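Local coordinates for Plm1 (Streptomyces sp. HK803, PDB 4HXY), which is a ketoreductase domain of a modular polyketide synthase that binds NADPH and probably reduces a beta-keto intermediate in the first module of phoslactomycin biosynthesis, at residues A[26-34]-A[55-63]; A[378-386]-A[409-417]. All coordinates share one frame; numbering follows the deposited sequence.

Interaction 1 of 2, residues A[26-34]-A[55-63]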
loop_
_atom_site.group_PDB
_atom_site.type_symbol
_atom_site.label_atom_id
_atom_site.label_comp_id
_atom_site.label_asym_id
_atom_site.label_seq_id
_atom_site.Cartn_x
_atom_site.Cartn_y
_atom_site.Cartn_z
ATOM N N GLY A 26 -6.451 0.447 33.891
ATOM C CA GLY A 26 -5.009 0.279 33.978
ATOM C C GLY A 26 -4.250 1.572 33.745
ATOM O O GLY A 26 -4.827 2.662 33.669
ATOM N N ASN A 27 -2.938 1.425 33.624
ATOM C CA ASN A 27 -2.014 2.524 33.473
ATOM C C ASN A 27 -1.554 2.545 32.012
ATOM O O ASN A 27 -0.647 1.806 31.646
ATOM C CB ASN A 27 -0.834 2.278 34.410
ATOM C CG ASN A 27 0.166 3.413 34.441
ATOM O OD1 ASN A 27 -0.123 4.554 34.058
ATOM N ND2 ASN A 27 1.370 3.101 34.920
ATOM N N TRP A 28 -2.189 3.379 31.188
ATOM C CA TRP A 28 -1.913 3.390 29.752
ATOM C C TRP A 28 -1.058 4.565 29.343
ATOM O O TRP A 28 -1.153 5.643 29.922
ATOM C CB TRP A 28 -3.213 3.337 28.920
ATOM C CG TRP A 28 -3.791 1.965 28.865
ATOM C CD1 TRP A 28 -4.304 1.246 29.913
ATOM C CD2 TRP A 28 -3.924 1.135 27.707
ATOM N NE1 TRP A 28 -4.738 0.016 29.478
ATOM C CE2 TRP A 28 -4.509 -0.079 28.127
ATOM C CE3 TRP A 28 -3.610 1.303 26.347
ATOM C CZ2 TRP A 28 -4.794 -1.110 27.239
ATOM C CZ3 TRP A 28 -3.874 0.277 25.483
ATOM C CH2 TRP A 28 -4.461 -0.919 25.931
ATOM N N LEU A 29 -0.252 4.345 28.314
ATOM C CA LEU A 29 0.592 5.368 27.729
ATOM C C LEU A 29 -0.051 5.803 26.404
ATOM O O LEU A 29 -0.355 4.981 25.573
ATOM C CB LEU A 29 1.984 4.811 27.463
ATOM C CG LEU A 29 2.917 5.670 26.617
ATOM C CD1 LEU A 29 3.293 6.930 27.365
ATOM C CD2 LEU A 29 4.131 4.874 26.260
ATOM N N LEU A 30 -0.267 7.099 26.244
ATOM C CA LEU A 30 -0.917 7.604 25.052
ATOM C C LEU A 30 0.115 8.370 24.254
ATOM O O LEU A 30 0.743 9.266 24.774
ATOM C CB LEU A 30 -2.091 8.507 25.441
ATOM C CG LEU A 30 -3.441 7.852 25.707
ATOM C CD1 LEU A 30 -3.362 6.455 26.246
ATOM C CD2 LEU A 30 -4.351 8.729 26.512
ATOM N N LEU A 31 0.268 7.993 22.986
ATOM C CA LEU A 31 1.254 8.597 22.105
ATOM C C LEU A 31 0.631 9.132 20.823
ATOM O O LEU A 31 -0.451 8.751 20.461
ATOM C CB LEU A 31 2.348 7.594 21.731
ATOM C CG LEU A 31 3.085 6.988 22.915
ATOM C CD1 LEU A 31 4.004 5.902 22.455
ATOM C CD2 LEU A 31 3.851 8.070 23.627
ATOM N N GLY A 32 1.343 10.052 20.183
ATOM C CA GLY A 32 0.858 10.658 18.951
ATOM C C GLY A 32 -0.246 11.627 19.296
ATOM O O GLY A 32 -0.108 12.430 20.229
ATOM N N GLU A 33 -1.354 11.549 18.578
ATOM C CA GLU A 33 -2.483 12.416 18.837
ATOM C C GLU A 33 -3.687 11.570 19.195
ATOM O O GLU A 33 -4.390 11.057 18.330
ATOM C CB GLU A 33 -2.805 13.266 17.621
ATOM C CG GLU A 33 -3.839 14.345 17.889
ATOM C CD GLU A 33 -3.860 15.423 16.816
ATOM O OE1 GLU A 33 -2.991 15.399 15.900
ATOM O OE2 GLU A 33 -4.759 16.293 16.889
ATOM N N VAL A 34 -3.937 11.447 20.485
ATOM C CA VAL A 34 -5.112 10.730 20.954
ATOM C C VAL A 34 -6.156 11.778 21.311
ATOM O O VAL A 34 -5.911 12.629 22.171
ATOM C CB VAL A 34 -4.779 9.833 22.167
ATOM C CG1 VAL A 34 -6.001 9.103 22.641
ATOM C CG2 VAL A 34 -3.680 8.838 21.776
ATOM N N THR A 55 8.660 2.361 34.733
ATOM C CA THR A 55 7.344 1.733 34.882
ATOM C C THR A 55 6.879 1.150 33.537
ATOM O O THR A 55 7.050 1.790 32.494
ATOM C CB THR A 55 6.303 2.740 35.387
ATOM O OG1 THR A 55 6.648 3.161 36.714
ATOM C CG2 THR A 55 4.902 2.111 35.407
ATOM N N ALA A 56 6.324 -0.062 33.564
ATOM C CA ALA A 56 5.746 -0.678 32.358
ATOM C C ALA A 56 4.243 -0.367 32.262
ATOM O O ALA A 56 3.452 -0.868 33.054
ATOM C CB ALA A 56 5.988 -2.198 32.362
ATOM N N PRO A 57 3.830 0.457 31.277
ATOM C CA PRO A 57 2.395 0.655 31.165
ATOM C C PRO A 57 1.688 -0.632 30.782
ATOM O O PRO A 57 2.287 -1.519 30.166
ATOM C CB PRO A 57 2.254 1.712 30.048
ATOM C CG PRO A 57 3.535 1.709 29.348
ATOM C CD PRO A 57 4.581 1.309 30.337
ATOM N N ASP A 58 0.416 -0.715 31.149
ATOM C CA ASP A 58 -0.420 -1.885 30.873
ATOM C C ASP A 58 -0.756 -1.982 29.386
ATOM O O ASP A 58 -1.084 -3.052 28.882
ATOM C CB ASP A 58 -1.703 -1.823 31.712
ATOM C CG ASP A 58 -1.411 -1.897 33.222
ATOM O OD1 ASP A 58 -0.583 -2.751 33.582
ATOM O OD2 ASP A 58 -1.968 -1.105 34.015
ATOM N N GLY A 59 -0.675 -0.842 28.695
ATOM C CA GLY A 59 -0.905 -0.786 27.259
ATOM C C GLY A 59 -0.431 0.541 26.682
ATOM O O GLY A 59 -0.164 1.481 27.419
ATOM N N VAL A 60 -0.326 0.606 25.352
ATOM C CA VAL A 60 0.055 1.825 24.640
ATOM C C VAL A 60 -0.992 2.096 23.570
ATOM O O VAL A 60 -1.362 1.190 22.821
ATOM C CB VAL A 60 1.459 1.715 24.001
ATOM C CG1 VAL A 60 1.839 3.011 23.292
ATOM C CG2 VAL A 60 2.523 1.355 25.090
ATOM N N LEU A 61 -1.529 3.317 23.538
ATOM C CA LEU A 61 -2.461 3.687 22.501
ATOM C C LEU A 61 -1.844 4.819 21.698
ATOM O O LEU A 61 -1.456 5.841 22.256
ATOM C CB LEU A 61 -3.826 4.095 23.064
ATOM C CG LEU A 61 -4.854 4.461 21.988
ATOM C CD1 LEU A 61 -5.180 3.237 21.106
ATOM C CD2 LEU A 61 -6.127 5.051 22.610
ATOM N N VAL A 62 -1.685 4.573 20.398
ATOM C CA VAL A 62 -1.068 5.511 19.487
ATOM C C VAL A 62 -2.097 6.049 18.523
ATOM O O VAL A 62 -2.748 5.298 17.811
ATOM C CB VAL A 62 0.024 4.841 18.634
ATOM C CG1 VAL A 62 0.698 5.869 17.734
ATOM C CG2 VAL A 62 1.060 4.115 19.510
ATOM N N GLY A 63 -2.215 7.367 18.463
ATOM C CA GLY A 63 -3.092 8.008 17.512
ATOM C C GLY A 63 -2.258 8.536 16.365
ATOM O O GLY A 63 -1.431 9.430 16.585
HETATM O O HOH W 1 1.887 0.360 35.459
#
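Backbone bonds from L29 and L31, alternating with G59, L61 and G63, zip strands 28-32 and 59-63 together as parallel neighbours, their axes 4.7 Å apart and 20° from alignment. L29 N gives to G59 O and L29 O takes L61 N; L31 repeats the pattern with L61 O and G63 N, and E33 N, just past the strand, closes the ladder on G63 O. At the other end D58 holds N27 twice: N27 N donates to D58 OD2 on its anti side (2.7 Å), and D58 N returns a bond to N27 O (2.8 Å). Turning CG beside its own backbone N (chi1 -64°) brings the D58 carboxylate back to N27 N. A water joins N27 ND2 to A56 O.

The one aromatic contact is a CH-pi interaction: the W28 ring lies directly on G59, whose CA sits 3.4 Å from the centroid of the six-membered ring and 8° off its normal. On the sheet face that carries W28, L30 CD1 rests on L61 CB at 4.0 Å; V34 CG1 reaches L61 CD2 from just beyond the strand. On the face of L29, L31, V60 and V62, L29 CD2 lies alongside V60 CG2 and L31 CD1 meets V60 CG1 at 3.7 Å. P57, in the loop before 59-63, touches L29 CB with CG.

Helix 67-77 packs on L29, L31 and V62 through A73 and V77, F42 meets the W28 ring, and strand 85-90 continues the parallel order beyond 59-63, consistent with the truncated Rossmann-like structural subdomain of polyketide synthase ketoreductases, away from the NADPH-binding part.

Interaction 2 of 2, residues A[378-386]-A[409-417]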
loop_
_atom_site.group_PDB
_atom_site.type_symbol
_atom_site.label_atom_id
_atom_site.label_comp_id
_atom_site.label_asym_id
_atom_site.label_seq_id
_atom_site.Cartn_x
_atom_site.Cartn_y
_atom_site.Cartn_z
ATOM N N LEU A 378 12.106 -16.235 -1.951
ATOM C CA LEU A 378 10.664 -16.037 -2.081
ATOM C C LEU A 378 9.964 -17.383 -2.320
ATOM O O LEU A 378 8.947 -17.695 -1.694
ATOM C CB LEU A 378 10.351 -15.026 -3.206
ATOM C CG LEU A 378 10.484 -13.534 -2.836
ATOM C CD1 LEU A 378 10.465 -12.647 -4.079
ATOM C CD2 LEU A 378 9.403 -13.086 -1.861
ATOM N N ARG A 379 10.525 -18.188 -3.212
ATOM C CA ARG A 379 9.949 -19.500 -3.537
ATOM C C ARG A 379 9.891 -20.363 -2.309
ATOM O O ARG A 379 8.930 -21.112 -2.098
ATOM C CB ARG A 379 10.757 -20.186 -4.629
ATOM C CG ARG A 379 10.620 -19.539 -5.974
ATOM C CD ARG A 379 11.776 -19.971 -6.875
ATOM N NE ARG A 379 11.615 -19.517 -8.254
ATOM C CZ ARG A 379 10.786 -20.061 -9.146
ATOM N NH1 ARG A 379 10.005 -21.091 -8.824
ATOM N NH2 ARG A 379 10.732 -19.566 -10.375
ATOM N N LYS A 380 10.908 -20.205 -1.472
ATOM C CA LYS A 380 10.984 -20.884 -0.191
ATOM C C LYS A 380 9.783 -20.571 0.696
ATOM O O LYS A 380 9.268 -21.461 1.380
ATOM C CB LYS A 380 12.284 -20.492 0.519
ATOM C CG LYS A 380 12.710 -21.419 1.635
ATOM C CD LYS A 380 14.199 -21.263 1.957
ATOM C CE LYS A 380 15.080 -22.000 0.941
ATOM N NZ LYS A 380 16.547 -21.771 1.173
ATOM N N ARG A 381 9.338 -19.310 0.690
ATOM C CA ARG A 381 8.176 -18.910 1.479
ATOM C C ARG A 381 6.874 -18.821 0.670
ATOM O O ARG A 381 5.961 -18.056 0.994
ATOM C CB ARG A 381 8.455 -17.640 2.269
ATOM C CG ARG A 381 8.830 -16.407 1.508
ATOM C CD ARG A 381 9.502 -15.436 2.499
ATOM N NE ARG A 381 9.622 -14.077 1.982
ATOM C CZ ARG A 381 8.606 -13.227 1.828
ATOM N NH1 ARG A 381 7.358 -13.581 2.137
ATOM N NH2 ARG A 381 8.840 -12.010 1.349
ATOM N N GLY A 382 6.803 -19.634 -0.370
ATOM C CA GLY A 382 5.570 -19.856 -1.110
ATOM C C GLY A 382 5.178 -18.754 -2.077
ATOM O O GLY A 382 4.010 -18.663 -2.464
ATOM N N LEU A 383 6.132 -17.919 -2.462
ATOM C CA LEU A 383 5.870 -16.899 -3.465
ATOM C C LEU A 383 6.716 -17.246 -4.677
ATOM O O LEU A 383 7.946 -17.355 -4.589
ATOM C CB LEU A 383 6.168 -15.500 -2.930
ATOM C CG LEU A 383 5.294 -15.085 -1.748
ATOM C CD1 LEU A 383 5.873 -13.824 -1.090
ATOM C CD2 LEU A 383 3.852 -14.840 -2.161
ATOM N N THR A 384 6.049 -17.528 -5.785
ATOM C CA THR A 384 6.731 -17.828 -7.025
ATOM C C THR A 384 6.639 -16.581 -7.896
ATOM O O THR A 384 5.556 -16.033 -8.073
ATOM C CB THR A 384 6.095 -19.027 -7.725
ATOM O OG1 THR A 384 6.132 -20.162 -6.840
ATOM C CG2 THR A 384 6.825 -19.362 -9.035
ATOM N N PRO A 385 7.766 -16.130 -8.436
ATOM C CA PRO A 385 7.676 -14.971 -9.339
ATOM C C PRO A 385 6.740 -15.215 -10.520
ATOM O O PRO A 385 6.773 -16.296 -11.127
ATOM C CB PRO A 385 9.125 -14.757 -9.783
ATOM C CG PRO A 385 9.926 -15.265 -8.629
ATOM C CD PRO A 385 9.165 -16.482 -8.148
ATOM N N LEU A 386 5.909 -14.210 -10.837
ATOM C CA LEU A 386 4.972 -14.308 -11.960
ATOM C C LEU A 386 5.786 -14.241 -13.228
ATOM O O LEU A 386 6.675 -13.405 -13.336
ATOM C CB LEU A 386 4.019 -13.120 -11.961
ATOM C CG LEU A 386 3.008 -13.064 -10.828
ATOM C CD1 LEU A 386 2.419 -11.631 -10.690
ATOM C CD2 LEU A 386 1.926 -14.123 -11.046
ATOM N N VAL A 409 -2.509 -9.541 -7.059
ATOM C CA VAL A 409 -2.189 -10.542 -8.094
ATOM C C VAL A 409 -0.829 -11.156 -7.811
ATOM O O VAL A 409 0.192 -10.473 -7.866
ATOM C CB VAL A 409 -2.205 -9.903 -9.493
ATOM C CG1 VAL A 409 -1.810 -10.937 -10.569
ATOM C CG2 VAL A 409 -3.585 -9.269 -9.790
ATOM N N ALA A 410 -0.814 -12.448 -7.474
ATOM C CA ALA A 410 0.416 -13.108 -7.020
ATOM C C ALA A 410 0.288 -14.613 -7.200
ATOM O O ALA A 410 -0.823 -15.134 -7.197
ATOM C CB ALA A 410 0.693 -12.766 -5.536
ATOM N N ASP A 411 1.417 -15.296 -7.354
ATOM C CA ASP A 411 1.444 -16.764 -7.391
ATOM C C ASP A 411 1.849 -17.269 -5.997
ATOM O O ASP A 411 3.048 -17.299 -5.676
ATOM C CB ASP A 411 2.466 -17.201 -8.443
ATOM C CG ASP A 411 2.490 -18.700 -8.675
ATOM O OD1 ASP A 411 1.851 -19.433 -7.893
ATOM O OD2 ASP A 411 3.166 -19.136 -9.645
ATOM N N VAL A 412 0.853 -17.624 -5.187
ATOM C CA VAL A 412 1.068 -18.013 -3.796
ATOM C C VAL A 412 0.806 -19.503 -3.645
ATOM O O VAL A 412 -0.214 -20.002 -4.117
ATOM C CB VAL A 412 0.127 -17.267 -2.833
ATOM C CG1 VAL A 412 0.421 -17.669 -1.364
ATOM C CG2 VAL A 412 0.274 -15.747 -3.001
ATOM N N THR A 413 1.745 -20.197 -3.005
ATOM C CA THR A 413 1.542 -21.584 -2.603
ATOM C C THR A 413 1.312 -21.553 -1.085
ATOM O O THR A 413 2.256 -21.426 -0.300
ATOM C CB THR A 413 2.769 -22.456 -2.990
ATOM O OG1 THR A 413 2.955 -22.416 -4.419
ATOM C CG2 THR A 413 2.588 -23.901 -2.538
ATOM N N TRP A 414 0.045 -21.634 -0.698
ATOM C CA TRP A 414 -0.389 -21.371 0.662
ATOM C C TRP A 414 0.217 -22.340 1.679
ATOM O O TRP A 414 0.493 -21.936 2.799
ATOM C CB TRP A 414 -1.924 -21.343 0.754
ATOM C CG TRP A 414 -2.455 -20.177 0.008
ATOM C CD1 TRP A 414 -3.042 -20.189 -1.224
ATOM C CD2 TRP A 414 -2.370 -18.823 0.405
ATOM N NE1 TRP A 414 -3.346 -18.903 -1.615
ATOM C CE2 TRP A 414 -2.938 -18.044 -0.625
ATOM C CE3 TRP A 414 -1.871 -18.182 1.534
ATOM C CZ2 TRP A 414 -3.039 -16.664 -0.532
ATOM C CZ3 TRP A 414 -1.965 -16.812 1.618
ATOM C CH2 TRP A 414 -2.527 -16.066 0.588
ATOM N N SER A 415 0.445 -23.598 1.278
ATOM C CA SER A 415 1.035 -24.598 2.175
ATOM C C SER A 415 2.447 -24.206 2.634
ATOM O O SER A 415 2.844 -24.580 3.733
ATOM C CB SER A 415 1.084 -25.979 1.487
ATOM O OG SER A 415 1.898 -25.918 0.340
ATOM N N ARG A 416 3.195 -23.484 1.798
ATOM C CA ARG A 416 4.500 -22.941 2.181
ATOM C C ARG A 416 4.393 -21.535 2.774
ATOM O O ARG A 416 5.106 -21.184 3.720
ATOM C CB ARG A 416 5.452 -22.841 0.988
ATOM C CG ARG A 416 5.855 -24.127 0.309
ATOM C CD ARG A 416 6.718 -23.792 -0.925
ATOM N NE ARG A 416 7.227 -24.983 -1.607
ATOM C CZ ARG A 416 8.355 -25.040 -2.333
ATOM N NH1 ARG A 416 8.719 -26.187 -2.910
ATOM N NH2 ARG A 416 9.140 -23.971 -2.483
ATOM N N PHE A 417 3.534 -20.709 2.197
ATOM C CA PHE A 417 3.461 -19.308 2.624
ATOM C C PHE A 417 2.987 -19.154 4.074
ATOM O O PHE A 417 3.573 -18.394 4.841
ATOM C CB PHE A 417 2.519 -18.536 1.689
ATOM C CG PHE A 417 2.317 -17.102 2.076
ATOM C CD1 PHE A 417 3.150 -16.120 1.586
ATOM C CD2 PHE A 417 1.295 -16.738 2.940
ATOM C CE1 PHE A 417 2.969 -14.793 1.960
ATOM C CE2 PHE A 417 1.133 -15.419 3.321
ATOM C CZ PHE A 417 1.960 -14.454 2.812
HETATM O O HOH W 2 5.509 -16.480 3.774
HETATM O O HOH W 3 4.128 -13.746 -7.457
HETATM O O HOH W 4 4.657 -18.165 -11.608
#
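G382 O accepts T413 N (2.8 Å) and T384 N bonds to D411 O (3.0 Å), a short antiparallel pairing in which L383 and V412 form a non-hydrogen-bonded pair. G382, at positive phi, packs its CA against R416 CB at 3.7 Å.

R416 stretches its chain from CG to NE back along the end of helix 372-380 and brings NH2 to R379 O, 2.9 Å away. The oxygen lies close to the guanidinium plane, yet the donor stands above the carbonyl plane of R379. G382 N reaches the same oxygen from the opposite face, giving it two donors.

L383 and V412 point the same way, CD2 to CG2 at 3.8 Å, and L383 CD2 also touches F417 CD1 obliquely. With CG anti to its backbone N (chi1 177°), F417 places its ring beside R381 O, and a water ties that oxygen to F417 O. On the other side of the pairing T384 CB sits 3.5 Å from D411 OD2, the two side chains running alongside each other. Another water links D411 OD2 to P385 O, and a third connects D411 N with T384 O. L386 slides past D411 in the opposite direction, its CD2 4.1 Å from D411 CB.

The L386 backbone bonds to P363 and A365, and its side chain lies about 7 Å from the bound NADPH. The turn at G382 is a Schellman motif: L383 N bonds to L378 O and, with the G382 N bond to R379, ends helix 372-380 before the weakly bonded strand 383-384.

Interactions 1 and 2 share no elements and do not touch; their centres are 37 Å apart, and interaction 1 is complete along the chain before interaction 2 begins. Both are partly buried. Interaction 1 is a regular parallel strand pair far from the centre of the chain, with apolar side chains on both faces and one carboxylate gripping a backbone amide at its end. Interaction 2, nearer the centre and the cofactor, is an irregular junction of two helix ends and a brief antiparallel pairing, adding an arginine-to-carbonyl bond and three bridging waters to its backbone bonds. Glycines allow close packing in each: G59 beneath an indole, G382 at a helix terminus.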